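Local coordinates for protein 2-hydroxyethylphosphonate dioxygenase (Streptomyces viridochromogenes, PDB 4YAR) that is a non-heme iron dioxygenase that cleaves 2-hydroxyethylphosphonate with O2 to hydroxymethylphosphonate and formate during biosynthesis of the antibiotic phosphinothricin tripeptide, at residues K7-M12 and R35-E40; G141-R146 and R157-N162; L350-E355 and V392-H397. The protein carries 1 engineered substitution. One frame throughout, in Å; residues are numbered along the deposited sequence.

Contact 1. Residues K7-M12 and R35-E40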
loop_
_atom_site.group_PDB
_atom_site.type_symbol
_atom_site.label_atom_id
_atom_site.label_comp_id
_atom_site.label_asym_id
_atom_site.label_seq_id
_atom_site.Cartn_x
_atom_site.Cartn_y
_atom_site.Cartn_z
ATOM N N LYS A 7 13.165 -1.649 19.920
ATOM C CA LYS A 7 14.011 -0.625 19.418
ATOM C C LYS A 7 15.107 -0.339 20.446
ATOM O O LYS A 7 16.243 -0.038 20.091
ATOM C CB LYS A 7 13.207 0.638 19.091
ATOM C CG LYS A 7 12.354 0.525 17.835
ATOM C CD LYS A 7 11.497 1.769 17.706
ATOM C CE LYS A 7 10.679 1.780 16.428
ATOM N NZ LYS A 7 9.864 3.028 16.380
ATOM N N LEU A 8 14.768 -0.450 21.724
ATOM C CA LEU A 8 15.739 -0.125 22.783
ATOM C C LEU A 8 16.820 -1.204 22.811
ATOM O O LEU A 8 18.042 -0.915 22.840
ATOM C CB LEU A 8 14.998 0.004 24.156
ATOM C CG LEU A 8 15.899 0.141 25.397
ATOM C CD1 LEU A 8 16.750 1.363 25.292
ATOM C CD2 LEU A 8 15.060 0.160 26.675
ATOM N N ALA A 9 16.384 -2.454 22.776
ATOM C CA ALA A 9 17.288 -3.584 22.771
ATOM C C ALA A 9 18.184 -3.509 21.551
ATOM O O ALA A 9 19.386 -3.711 21.676
ATOM C CB ALA A 9 16.543 -4.915 22.834
ATOM N N HIS A 10 17.607 -3.214 20.388
ATOM C CA HIS A 10 18.394 -3.043 19.142
ATOM C C HIS A 10 19.549 -2.039 19.302
ATOM O O HIS A 10 20.695 -2.295 18.932
ATOM C CB HIS A 10 17.471 -2.589 17.961
ATOM C CG HIS A 10 18.231 -2.027 16.802
ATOM N ND1 HIS A 10 19.023 -2.808 15.985
ATOM C CD2 HIS A 10 18.389 -0.760 16.373
ATOM C CE1 HIS A 10 19.618 -2.038 15.089
ATOM N NE2 HIS A 10 19.264 -0.789 15.313
ATOM N N TRP A 11 19.269 -0.882 19.913
ATOM C CA TRP A 11 20.305 0.157 20.063
ATOM C C TRP A 11 21.290 -0.143 21.158
ATOM O O TRP A 11 22.496 0.125 21.021
ATOM C CB TRP A 11 19.693 1.560 20.194
ATOM C CG TRP A 11 19.182 2.028 18.871
ATOM C CD1 TRP A 11 17.883 2.158 18.481
ATOM C CD2 TRP A 11 19.978 2.338 17.728
ATOM N NE1 TRP A 11 17.813 2.525 17.163
ATOM C CE2 TRP A 11 19.086 2.671 16.679
ATOM C CE3 TRP A 11 21.357 2.385 17.490
ATOM C CZ2 TRP A 11 19.524 3.030 15.410
ATOM C CZ3 TRP A 11 21.795 2.740 16.185
ATOM C CH2 TRP A 11 20.884 3.078 15.196
ATOM N N MET A 12 20.844 -0.767 22.225
ATOM C CA MET A 12 21.800 -1.281 23.184
ATOM C C MET A 12 22.739 -2.281 22.550
ATOM O O MET A 12 23.956 -2.215 22.769
ATOM C CB MET A 12 21.127 -1.920 24.400
ATOM C CG MET A 12 20.375 -0.912 25.269
ATOM S SD MET A 12 19.240 -1.813 26.393
ATOM C CE MET A 12 20.369 -2.721 27.415
ATOM N N ARG A 35 12.658 -3.208 33.230
ATOM C CA ARG A 35 11.213 -3.177 32.981
ATOM C C ARG A 35 10.856 -2.618 31.608
ATOM O O ARG A 35 9.977 -3.157 30.928
ATOM C CB ARG A 35 10.486 -2.403 34.089
ATOM C CG ARG A 35 9.129 -2.990 34.436
ATOM C CD ARG A 35 8.458 -2.293 35.608
ATOM N NE ARG A 35 8.522 -0.848 35.436
ATOM C CZ ARG A 35 9.405 -0.047 36.036
ATOM N NH1 ARG A 35 10.288 -0.547 36.911
ATOM N NH2 ARG A 35 9.398 1.270 35.773
ATOM N N LEU A 36 11.536 -1.553 31.193
ATOM C CA LEU A 36 11.390 -1.020 29.856
ATOM C C LEU A 36 11.615 -2.112 28.767
ATOM O O LEU A 36 11.084 -2.013 27.644
ATOM C CB LEU A 36 12.330 0.147 29.651
ATOM C CG LEU A 36 12.001 1.423 30.441
ATOM C CD1 LEU A 36 13.038 2.519 30.176
ATOM C CD2 LEU A 36 10.601 1.903 30.110
ATOM N N LEU A 37 12.410 -3.131 29.094
ATOM C CA LEU A 37 12.542 -4.317 28.241
ATOM C C LEU A 37 11.376 -5.252 28.647
ATOM O O LEU A 37 11.540 -6.233 29.356
ATOM C CB LEU A 37 13.954 -4.925 28.377
ATOM C CG LEU A 37 15.156 -3.954 28.251
ATOM C CD1 LEU A 37 16.415 -4.515 28.903
ATOM C CD2 LEU A 37 15.481 -3.495 26.829
ATOM N N GLY A 38 10.177 -4.872 28.217
ATOM C CA GLY A 38 8.901 -5.502 28.607
ATOM C C GLY A 38 7.812 -4.609 28.022
ATOM O O GLY A 38 7.626 -3.479 28.492
ATOM N N ASP A 39 7.087 -5.113 27.012
ATOM C CA ASP A 39 6.425 -4.248 25.999
ATOM C C ASP A 39 5.772 -2.996 26.587
ATOM O O ASP A 39 6.221 -1.883 26.300
ATOM C CB ASP A 39 5.464 -5.028 25.071
ATOM C CG ASP A 39 5.446 -4.461 23.613
ATOM O OD1 ASP A 39 4.912 -3.356 23.382
ATOM O OD2 ASP A 39 5.971 -5.116 22.687
ATOM N N GLU A 40 4.753 -3.154 27.428
ATOM C CA GLU A 40 4.229 -1.987 28.133
ATOM C C GLU A 40 4.251 -2.096 29.651
ATOM O O GLU A 40 3.840 -3.101 30.239
ATOM C CB GLU A 40 2.823 -1.610 27.662
ATOM C CG GLU A 40 2.337 -0.318 28.318
ATOM C CD GLU A 40 1.241 0.396 27.548
ATOM O OE1 GLU A 40 1.081 0.149 26.330
ATOM O OE2 GLU A 40 0.548 1.228 28.174
#
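Leu8 on helix 5-15 and Leu37, just beyond helix 30-36, meet through their methyl ends, and no hydrogen bond crosses between the two segments. The backbones stay well apart, the nearest CA atoms being those of Ala9 and Leu37 at 7.3 Å, and the contact is carried by apolar side chains, chiefly a Leu37 methyl that also comes near the backbone N of Ala9. The side chain of Leu8 can be followed outward. Its CB is still 4.4 Å from Leu37 CD2. CG stands anti to the backbone N (chi1 172°), and from there it comes within 3.9 Å of the same Leu37 CD2. At the tip the two branches differ: CD1 turns from the 35-40 segment, whereas CD2 reaches 3.7 Å from Leu37 CD2 and 4.0 Å from Leu36 CB. The Leu8 and Leu37 side chains cross at about a right angle, which agrees with a contact made by single methyls instead of along the chains. Leu37 CD2 is therefore the hub. It also lies 4.1 Å from Met12 SD, one helical turn beyond Leu8, and 4.4 Å from Ala9 CB. The backbone at Leu37 (phi -85°, psi 74°) forms the centre of an inverse gamma turn, and from this turn CD2 reaches helix 5-15. These helices belong to a Cro/C1-type helix-turn-helix domain, in which residues 19-38 correspond by similarity to the DNA-binding motif. Helix 5-15 thus packs against the end of that motif. Leu8 additionally touches Leu56, and Trp11 touches Val58 and Gln62, so the chain following helix 49-55 adjoins other parts of helix 5-15.

Contact 2. Residues G141-R146 and R157-N162. With CD (cadmium ion), chain H.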
loop_
_atom_site.group_PDB
_atom_site.type_symbol
_atom_site.label_atom_id
_atom_site.label_comp_id
_atom_site.label_asym_id
_atom_site.label_seq_id
_atom_site.Cartn_x
_atom_site.Cartn_y
_atom_site.Cartn_z
ATOM N N GLY A 141 -24.539 8.660 -11.156
ATOM C CA GLY A 141 -24.266 9.309 -12.451
ATOM C C GLY A 141 -22.864 9.038 -13.003
ATOM O O GLY A 141 -21.921 8.776 -12.224
ATOM N N ASP A 142 -22.761 9.044 -14.325
ATOM C CA ASP A 142 -21.465 9.027 -15.053
ATOM C C ASP A 142 -20.699 10.293 -14.719
ATOM O O ASP A 142 -21.305 11.373 -14.511
ATOM C CB ASP A 142 -21.698 8.980 -16.551
ATOM C CG ASP A 142 -22.374 7.704 -17.080
ATOM O OD1 ASP A 142 -22.496 6.620 -16.460
ATOM O OD2 ASP A 142 -22.858 7.812 -18.218
ATOM N N ILE A 143 -19.372 10.183 -14.645
ATOM C CA ILE A 143 -18.505 11.331 -14.469
ATOM C C ILE A 143 -17.453 11.367 -15.532
ATOM O O ILE A 143 -17.173 10.356 -16.192
ATOM C CB ILE A 143 -17.851 11.340 -13.107
ATOM C CG1 ILE A 143 -16.916 10.147 -12.995
ATOM C CG2 ILE A 143 -18.931 11.304 -12.033
ATOM C CD1 ILE A 143 -16.166 9.984 -11.684
ATOM N N ASN A 144 -16.953 12.564 -15.760
ATOM C CA ASN A 144 -15.775 12.717 -16.597
ATOM C C ASN A 144 -14.539 12.644 -15.749
ATOM O O ASN A 144 -14.454 13.344 -14.741
ATOM C CB ASN A 144 -15.749 14.088 -17.269
ATOM C CG ASN A 144 -16.932 14.350 -18.217
ATOM O OD1 ASN A 144 -17.672 15.293 -18.025
ATOM N ND2 ASN A 144 -17.086 13.554 -19.222
ATOM N N GLY A 145 -13.554 11.864 -16.205
ATOM C CA GLY A 145 -12.223 11.895 -15.683
ATOM C C GLY A 145 -11.297 12.704 -16.569
ATOM O O GLY A 145 -11.359 12.580 -17.807
ATOM N N ARG A 146 -10.504 13.554 -15.938
ATOM C CA ARG A 146 -9.480 14.396 -16.617
ATOM C C ARG A 146 -8.088 14.135 -16.072
ATOM O O ARG A 146 -7.879 14.184 -14.837
ATOM C CB ARG A 146 -9.813 15.884 -16.484
ATOM C CG ARG A 146 -8.999 16.824 -17.357
ATOM C CD ARG A 146 -9.309 18.282 -17.050
ATOM N NE ARG A 146 -8.441 19.186 -17.819
ATOM C CZ ARG A 146 -8.408 20.497 -17.674
ATOM N NH1 ARG A 146 -9.184 21.097 -16.755
ATOM N NH2 ARG A 146 -7.587 21.214 -18.452
ATOM N N ARG A 157 -11.957 10.947 -20.225
ATOM C CA ARG A 157 -12.722 9.733 -20.490
ATOM C C ARG A 157 -13.806 9.609 -19.443
ATOM O O ARG A 157 -13.601 10.068 -18.261
ATOM C CB ARG A 157 -11.849 8.489 -20.411
ATOM C CG ARG A 157 -12.553 7.259 -20.974
ATOM C CD ARG A 157 -11.872 5.943 -20.718
ATOM N NE ARG A 157 -10.576 5.888 -21.373
ATOM C CZ ARG A 157 -9.958 4.748 -21.727
ATOM N NH1 ARG A 157 -10.526 3.546 -21.504
ATOM N NH2 ARG A 157 -8.759 4.829 -22.304
ATOM N N VAL A 158 -14.947 9.076 -19.855
ATOM C CA VAL A 158 -16.082 8.879 -18.942
ATOM C C VAL A 158 -15.888 7.609 -18.057
ATOM O O VAL A 158 -15.780 6.451 -18.555
ATOM C CB VAL A 158 -17.417 8.822 -19.681
ATOM C CG1 VAL A 158 -18.580 8.441 -18.759
ATOM C CG2 VAL A 158 -17.724 10.133 -20.341
ATOM N N LEU A 159 -15.924 7.826 -16.753
ATOM C CA LEU A 159 -16.064 6.737 -15.815
ATOM C C LEU A 159 -17.542 6.522 -15.543
ATOM O O LEU A 159 -18.179 7.313 -14.841
ATOM C CB LEU A 159 -15.409 7.121 -14.500
ATOM C CG LEU A 159 -13.985 6.849 -14.181
ATOM C CD1 LEU A 159 -13.231 8.167 -14.376
ATOM C CD2 LEU A 159 -13.963 6.410 -12.734
ATOM N N HIS A 160 -18.070 5.457 -16.102
ATOM C CA HIS A 160 -19.484 5.184 -16.086
ATOM C C HIS A 160 -19.880 4.684 -14.698
ATOM O O HIS A 160 -19.092 4.067 -13.984
ATOM C CB HIS A 160 -19.832 4.130 -17.134
ATOM C CG HIS A 160 -19.873 4.663 -18.535
ATOM N ND1 HIS A 160 -21.006 5.223 -19.096
ATOM C CD2 HIS A 160 -18.871 4.876 -19.421
ATOM C CE1 HIS A 160 -20.708 5.685 -20.304
ATOM N NE2 HIS A 160 -19.420 5.494 -20.520
ATOM N N ALA A 161 -21.116 4.946 -14.356
ATOM C CA ALA A 161 -21.790 4.319 -13.267
ATOM C C ALA A 161 -22.650 3.238 -13.836
ATOM O O ALA A 161 -23.145 3.361 -14.908
ATOM C CB ALA A 161 -22.679 5.317 -12.546
ATOM N N ASN A 162 -22.890 2.204 -13.047
ATOM C CA ASN A 162 -23.782 1.109 -13.458
ATOM C C ASN A 162 -25.237 1.619 -13.382
ATOM O O ASN A 162 -25.674 2.012 -12.296
ATOM C CB ASN A 162 -23.594 -0.056 -12.552
ATOM C CG ASN A 162 -24.319 -1.292 -13.018
ATOM O OD1 ASN A 162 -25.084 -1.238 -13.934
ATOM N ND2 ASN A 162 -24.125 -2.393 -12.317
HETATM CD CD CD H . -23.230 5.399 -18.333
HETATM O O HOH W 1 -22.951 2.880 -17.754
#
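Ile143 faces Leu159 and Gly145 faces Arg157 as antiparallel hydrogen-bonded pairs of a beta hairpin, with Asn144 and Val158 as the non-hydrogen-bonded pair between them and a strand angle of 131° that records a pronounced twist. Ile143 N donates to Leu159 O at 3.1 Å; Gly145 N to Arg157 O is shorter, 2.7 Å. Ile143 O receives Leu159 N and a CA-H contact from Val158. The Ile143 and Leu159 side chains share one sheet face, CG1 of Ile143 lying 3.7 Å from Leu159 CB, and Leu159 CD1 leans toward the CA of Gly145. Strand 183-186 flanks 143-146 on its other edge.

Before strand 143-146 and after strand 156-159, Asp142 and His160, their CA atoms 4.4 Å apart, share a cadmium ion distinct from the iron site of His129 and His182. Asp142 binds it through both oxygens, and His160 through ND1, its ring turned 75° from the carboxylate plane; His163 also binds. Asp142 OD1 has a second partner: Ala161 N donates to it at 3.0 Å (162° at hydrogen), on the anti side, which would hold the carboxylate's rotation. A water, 2.6 Å from the cadmium, belongs to its shell and donates to Ala161 O at 2.9 Å.

Contact 3. Residues L350-E355 and V392-H397; sequences LIDHAE and VRHRWH
The His394 ring carries Leu350 CB over one face, 3.8 Å from the ring centroid and 21° off its normal, a CH-pi contact displaced toward the rim. At the edge, near the ring plane, lie the carbonyl of Val392 and water 2. Chi1 (64°) puts CG between the backbone N and the carbonyl carbon. ND1 donates to Val392 O at 2.8 Å with the acceptor almost in the plane; NE2 is hydrogen-bonded to Tyr358 OH. Both ring nitrogens are thereby held, which fixes the ring's orientation. The indole of Trp396 meets Leu350 at its edge, CD1 to CD1 4.1 Å, and it stacks edge-to-face with Tyr358. The Arg393 guanidinium likewise receives Ile351 at its edge; the two side chains lie side by side, pointing the same way, with Ile351 CD1 3.9 Å from Arg393 NE. The backbones join through a single antiparallel bridge that attaches the loop before strand 355-362 to strand 394-397, an outer strand of a three-stranded sheet: Leu350 N donates to His394 O at 2.7 Å, and His394 N returns a bond to Leu350 O at 2.9 Å. Between the two segments, water 2 accepts from Asp352 N at 2.8 Å and donates to Val392 O at 2.7 Å, so that carbonyl has two partners. Asp352 also has a direct backbone bond to Phe391, while its carboxylate pairs with Lys404.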
loop_
_atom_site.group_PDB
_atom_site.type_symbol
_atom_site.label_atom_id
_atom_site.label_comp_id
_atom_site.label_asym_id
_atom_site.label_seq_id
_atom_site.Cartn_x
_atom_site.Cartn_y
_atom_site.Cartn_z
ATOM N N LEU A 350 -12.385 -14.373 6.526
ATOM C CA LEU A 350 -11.395 -13.598 5.807
ATOM C C LEU A 350 -10.176 -13.349 6.690
ATOM O O LEU A 350 -10.285 -12.944 7.876
ATOM C CB LEU A 350 -12.017 -12.278 5.335
ATOM C CG LEU A 350 -13.292 -12.456 4.539
ATOM C CD1 LEU A 350 -14.031 -11.140 4.417
ATOM C CD2 LEU A 350 -13.074 -13.050 3.160
ATOM N N ILE A 351 -9.013 -13.587 6.118
ATOM C CA ILE A 351 -7.708 -13.397 6.770
ATOM C C ILE A 351 -6.902 -12.870 5.542
ATOM O O ILE A 351 -6.830 -13.495 4.493
ATOM C CB ILE A 351 -7.092 -14.642 7.473
ATOM C CG1 ILE A 351 -8.141 -15.485 8.248
ATOM C CG2 ILE A 351 -6.085 -14.218 8.543
ATOM C CD1 ILE A 351 -7.603 -16.708 9.033
ATOM N N ASP A 352 -6.408 -11.648 5.620
ATOM C CA ASP A 352 -5.627 -11.121 4.536
ATOM C C ASP A 352 -4.200 -10.882 5.019
ATOM O O ASP A 352 -3.997 -10.587 6.152
ATOM C CB ASP A 352 -6.162 -9.737 4.089
ATOM C CG ASP A 352 -7.246 -9.818 3.028
ATOM O OD1 ASP A 352 -8.340 -10.182 3.448
ATOM O OD2 ASP A 352 -7.047 -9.317 1.849
ATOM N N HIS A 353 -3.239 -10.904 4.116
ATOM C CA HIS A 353 -1.825 -10.694 4.547
ATOM C C HIS A 353 -1.330 -9.237 4.749
ATOM O O HIS A 353 -0.126 -8.990 4.970
ATOM C CB HIS A 353 -0.907 -11.466 3.651
ATOM C CG HIS A 353 -0.778 -10.911 2.275
ATOM N ND1 HIS A 353 -0.022 -9.790 2.010
ATOM C CD2 HIS A 353 -1.213 -11.375 1.074
ATOM C CE1 HIS A 353 -0.036 -9.561 0.714
ATOM N NE2 HIS A 353 -0.699 -10.528 0.120
ATOM N N ALA A 354 -2.254 -8.289 4.601
ATOM C CA ALA A 354 -2.030 -6.922 4.920
ATOM C C ALA A 354 -3.394 -6.245 5.265
ATOM O O ALA A 354 -4.356 -6.909 5.504
ATOM C CB ALA A 354 -1.320 -6.244 3.746
ATOM N N GLU A 355 -3.432 -4.917 5.281
ATOM C CA GLU A 355 -4.588 -4.147 5.718
ATOM C C GLU A 355 -5.737 -4.172 4.704
ATOM O O GLU A 355 -5.564 -4.273 3.485
ATOM C CB GLU A 355 -4.196 -2.699 5.981
ATOM C CG GLU A 355 -3.119 -2.482 7.028
ATOM C CD GLU A 355 -2.782 -1.014 7.263
ATOM O OE1 GLU A 355 -3.536 -0.108 6.876
ATOM O OE2 GLU A 355 -1.762 -0.799 7.916
ATOM N N VAL A 392 -5.854 -10.106 10.624
ATOM C CA VAL A 392 -6.977 -10.103 11.522
ATOM C C VAL A 392 -8.085 -10.937 10.893
ATOM O O VAL A 392 -8.602 -10.604 9.867
ATOM C CB VAL A 392 -7.450 -8.670 11.800
ATOM C CG1 VAL A 392 -8.772 -8.638 12.512
ATOM C CG2 VAL A 392 -6.342 -7.916 12.453
ATOM N N ARG A 393 -8.519 -11.970 11.617
ATOM C CA ARG A 393 -9.522 -12.887 11.084
ATOM C C ARG A 393 -10.898 -12.243 11.349
ATOM O O ARG A 393 -11.172 -11.720 12.399
ATOM C CB ARG A 393 -9.376 -14.294 11.709
ATOM C CG ARG A 393 -10.403 -15.361 11.348
ATOM C CD ARG A 393 -10.472 -16.387 12.492
ATOM N NE ARG A 393 -9.444 -17.413 12.355
ATOM C CZ ARG A 393 -8.961 -18.165 13.359
ATOM N NH1 ARG A 393 -9.390 -18.021 14.628
ATOM N NH2 ARG A 393 -8.017 -19.078 13.107
ATOM N N HIS A 394 -11.678 -12.221 10.321
ATOM C CA HIS A 394 -12.987 -11.509 10.328
ATOM C C HIS A 394 -13.911 -12.101 9.287
ATOM O O HIS A 394 -13.554 -12.970 8.453
ATOM C CB HIS A 394 -12.780 -9.968 10.110
ATOM C CG HIS A 394 -12.206 -9.613 8.771
ATOM N ND1 HIS A 394 -10.891 -9.832 8.424
ATOM C CD2 HIS A 394 -12.795 -9.062 7.681
ATOM C CE1 HIS A 394 -10.678 -9.405 7.195
ATOM N NE2 HIS A 394 -11.825 -8.942 6.719
ATOM N N ARG A 395 -15.171 -11.698 9.376
ATOM C CA ARG A 395 -16.173 -12.168 8.448
ATOM C C ARG A 395 -17.328 -11.149 8.454
ATOM O O ARG A 395 -17.465 -10.348 9.355
ATOM C CB ARG A 395 -16.675 -13.557 8.869
ATOM C CG ARG A 395 -17.301 -13.515 10.225
ATOM C CD ARG A 395 -17.443 -14.920 10.768
ATOM N NE ARG A 395 -16.158 -15.418 11.246
ATOM C CZ ARG A 395 -15.569 -15.068 12.376
ATOM N NH1 ARG A 395 -16.167 -14.273 13.215
ATOM N NH2 ARG A 395 -14.364 -15.573 12.687
ATOM N N TRP A 396 -18.084 -11.168 7.380
ATOM C CA TRP A 396 -19.317 -10.338 7.233
ATOM C C TRP A 396 -20.560 -11.268 7.224
ATOM O O TRP A 396 -20.525 -12.323 6.561
ATOM C CB TRP A 396 -19.294 -9.541 5.968
ATOM C CG TRP A 396 -18.295 -8.457 5.892
ATOM C CD1 TRP A 396 -17.056 -8.563 5.368
ATOM C CD2 TRP A 396 -18.447 -7.083 6.305
ATOM N NE1 TRP A 396 -16.397 -7.342 5.461
ATOM C CE2 TRP A 396 -17.227 -6.422 6.031
ATOM C CE3 TRP A 396 -19.470 -6.345 6.907
ATOM C CZ2 TRP A 396 -17.031 -5.082 6.328
ATOM C CZ3 TRP A 396 -19.265 -5.038 7.213
ATOM C CH2 TRP A 396 -18.069 -4.389 6.885
ATOM N N HIS A 397 -21.623 -10.838 7.914
ATOM C CA HIS A 397 -22.972 -11.489 7.863
ATOM C C HIS A 397 -23.998 -10.416 7.434
ATOM O O HIS A 397 -23.759 -9.215 7.592
ATOM C CB HIS A 397 -23.508 -12.069 9.238
ATOM C CG HIS A 397 -22.571 -13.004 9.959
ATOM N ND1 HIS A 397 -21.878 -14.031 9.334
ATOM C CD2 HIS A 397 -22.251 -13.090 11.270
ATOM C CE1 HIS A 397 -21.130 -14.676 10.226
ATOM N NE2 HIS A 397 -21.347 -14.124 11.404
HETATM O O HOH W 2 -7.441 -9.857 7.496
#

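In the fold
The three contacts follow one another along the chain and none touches another. Contacts 1 and 2 lie on opposite sides of the chain's centre, about 53 Å between centres; contact 3 is about 31 Å from each, centre to centre. Lys16 of one subunit and His176 and His182 of its dimer partner share one substrate, so contacts 1 and 2 of a single chain lie near residues serving different copies of the site. The Met12 side chain of contact 1 is about 8 Å from that of Lys16. Gly145 of contact 2 is about 7 Å from the side chain of His182, an iron ligand with His129 that here binds cadmium, and about 9 Å from the side chain of the engineered His176. Contact 3 lies away from these sites.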